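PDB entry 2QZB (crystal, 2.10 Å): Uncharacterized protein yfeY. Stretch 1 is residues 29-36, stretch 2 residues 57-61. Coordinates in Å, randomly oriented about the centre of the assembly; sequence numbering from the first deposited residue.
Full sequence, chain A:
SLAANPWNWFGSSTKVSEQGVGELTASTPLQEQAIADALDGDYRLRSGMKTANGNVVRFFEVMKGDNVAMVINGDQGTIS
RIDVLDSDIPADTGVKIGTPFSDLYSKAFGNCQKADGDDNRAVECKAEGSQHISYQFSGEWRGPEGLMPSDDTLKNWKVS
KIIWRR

Stretch 1, residues 29-36: PLQEQAIA
Stretch 2, residues 57-61: VRFFE

Residues 57-61 lie within a strand that continues at both ends, with phi between -88° and -137° and psi between 123° and 162°. Stretch 1 runs as a loop through Gln 31, the N-cap position, and enters a helix at Glu 32. Leu 30 CA lies 7.7 Å from Phe 59 CA, and Glu 32 CA 8.1 Å from Phe 60 CA. The two stretches advance in the same general sense. The CA-to-CB bonds of Arg 58 and Phe 60 point toward stretch 1; that of Phe 59 points away.

The polar link is a fork. Arg 58 (chi1 m, chi2 t, chi3 p, chi4 -108°) donates twice to one acceptor, Leu 30 O: from NH2 at 2.6 Å and from NH1 at 2.8 Å. The carbonyl sits at the guanidinium edge, near its plane, where the N-H groups point. Gln 31 OE1 is 3.1 Å from Arg 58 NH2, but the angle is too poor for a hydrogen bond.

Within stretch 1, Gln 31 O accepts from Ile 35 N and Glu 32 O from Ala 36 N, both at 3.1 Å. Gln 31 N bonds weakly to Pro 29 O at 2.9 Å.

Phe 60 (m, chi2 85°) supplies the apolar contact. Ile 35 (m, t) places CD1 over one ring face, 3.6 Å from Phe 60 CD1, a CH-pi contact. Leu 30 (t, p) brings CG to 3.7 Å from Phe 60 CE1.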

# COMPACT_ATOMS: atom_id res chain seq x y z
N PRO A 29 13.97 -12.15 0.22
CA PRO A 29 13.25 -13.39 -0.03
C PRO A 29 11.87 -13.37 0.63
O PRO A 29 11.71 -12.79 1.70
CB PRO A 29 14.09 -14.44 0.71
CG PRO A 29 15.42 -13.85 0.87
CD PRO A 29 15.27 -12.36 0.88
N LEU A 30 10.90 -14.03 0.01
CA LEU A 30 9.60 -14.13 0.60
C LEU A 30 9.57 -15.29 1.60
O LEU A 30 9.00 -16.34 1.33
CB LEU A 30 8.51 -14.22 -0.44
CG LEU A 30 7.11 -14.03 0.12
CD1 LEU A 30 6.81 -12.55 0.29
CD2 LEU A 30 6.11 -14.70 -0.76
N GLN A 31 10.19 -15.08 2.75
CA GLN A 31 10.37 -16.15 3.73
C GLN A 31 10.24 -15.58 5.13
O GLN A 31 10.65 -14.47 5.37
CB GLN A 31 11.75 -16.81 3.53
CG GLN A 31 11.86 -17.63 2.21
CD GLN A 31 11.04 -18.90 2.21
OE1 GLN A 31 10.40 -19.24 1.21
NE2 GLN A 31 11.04 -19.60 3.32
N GLU A 32 9.70 -16.38 6.05
CA GLU A 32 9.44 -15.93 7.40
C GLU A 32 10.63 -15.24 8.06
O GLU A 32 10.48 -14.12 8.54
CB GLU A 32 8.93 -17.09 8.29
CG GLU A 32 8.40 -16.56 9.62
CD GLU A 32 7.69 -17.59 10.48
OE1 GLU A 32 8.17 -18.74 10.58
OE2 GLU A 32 6.65 -17.22 11.06
N GLN A 33 11.79 -15.88 8.10
CA GLN A 33 12.91 -15.32 8.89
C GLN A 33 13.57 -14.10 8.22
O GLN A 33 14.06 -13.18 8.89
CB GLN A 33 13.94 -16.42 9.23
CG GLN A 33 14.04 -16.77 10.75
CD GLN A 33 12.95 -17.70 11.29
OE1 GLN A 33 13.16 -18.35 12.31
NE2 GLN A 33 11.81 -17.78 10.61
N ALA A 34 13.53 -14.07 6.89
CA ALA A 34 14.06 -12.93 6.14
C ALA A 34 13.23 -11.67 6.43
O ALA A 34 13.76 -10.61 6.67
CB ALA A 34 14.05 -13.23 4.69
N ILE A 35 11.92 -11.80 6.40
CA ILE A 35 11.02 -10.68 6.68
C ILE A 35 11.16 -10.23 8.15
O ILE A 35 11.28 -9.04 8.42
CB ILE A 35 9.60 -11.08 6.31
CG1 ILE A 35 9.50 -11.16 4.80
CG2 ILE A 35 8.49 -10.15 6.97
CD1 ILE A 35 8.43 -12.11 4.34
N ALA A 36 11.21 -11.18 9.07
CA ALA A 36 11.29 -10.85 10.51
C ALA A 36 12.59 -10.13 10.81
O ALA A 36 12.61 -9.16 11.54
CB ALA A 36 11.13 -12.11 11.37
N VAL A 57 0.60 -18.49 -5.02
CA VAL A 57 1.71 -17.73 -4.39
C VAL A 57 1.48 -17.54 -2.89
O VAL A 57 0.34 -17.46 -2.42
CB VAL A 57 1.93 -16.32 -5.00
CG1 VAL A 57 2.45 -16.40 -6.45
CG2 VAL A 57 0.68 -15.46 -4.90
N ARG A 58 2.58 -17.42 -2.16
CA ARG A 58 2.54 -17.15 -0.77
C ARG A 58 2.49 -15.64 -0.53
O ARG A 58 2.96 -14.84 -1.38
CB ARG A 58 3.75 -17.77 -0.12
CG ARG A 58 3.78 -19.32 -0.26
CD ARG A 58 5.19 -19.89 -0.28
NE ARG A 58 5.96 -19.51 0.90
CZ ARG A 58 6.97 -18.63 0.90
NH1 ARG A 58 7.36 -18.04 -0.24
NH2 ARG A 58 7.58 -18.34 2.05
N PHE A 59 1.85 -15.27 0.57
CA PHE A 59 1.92 -13.90 1.09
C PHE A 59 2.10 -13.91 2.61
O PHE A 59 1.88 -14.95 3.25
CB PHE A 59 0.70 -13.06 0.65
CG PHE A 59 -0.60 -13.46 1.27
CD1 PHE A 59 -1.43 -14.36 0.62
CD2 PHE A 59 -1.02 -12.89 2.45
CE1 PHE A 59 -2.64 -14.72 1.18
CE2 PHE A 59 -2.21 -13.26 3.04
CZ PHE A 59 -3.05 -14.16 2.39
N PHE A 60 2.54 -12.77 3.17
CA PHE A 60 2.64 -12.59 4.62
C PHE A 60 1.85 -11.37 5.05
O PHE A 60 1.79 -10.38 4.32
CB PHE A 60 4.11 -12.47 5.09
CG PHE A 60 4.90 -13.74 4.94
CD1 PHE A 60 5.52 -14.05 3.72
CD2 PHE A 60 4.99 -14.66 6.01
CE1 PHE A 60 6.21 -15.24 3.55
CE2 PHE A 60 5.68 -15.84 5.87
CZ PHE A 60 6.29 -16.15 4.63
N GLU A 61 1.22 -11.46 6.22
CA GLU A 61 0.61 -10.33 6.89
C GLU A 61 1.44 -10.00 8.12
O GLU A 61 1.68 -10.84 9.00
CB GLU A 61 -0.86 -10.62 7.27
CG GLU A 61 -1.83 -10.55 6.05
CD GLU A 61 -3.23 -10.97 6.41
OE1 GLU A 61 -4.19 -10.48 5.78
OE2 GLU A 61 -3.38 -11.76 7.35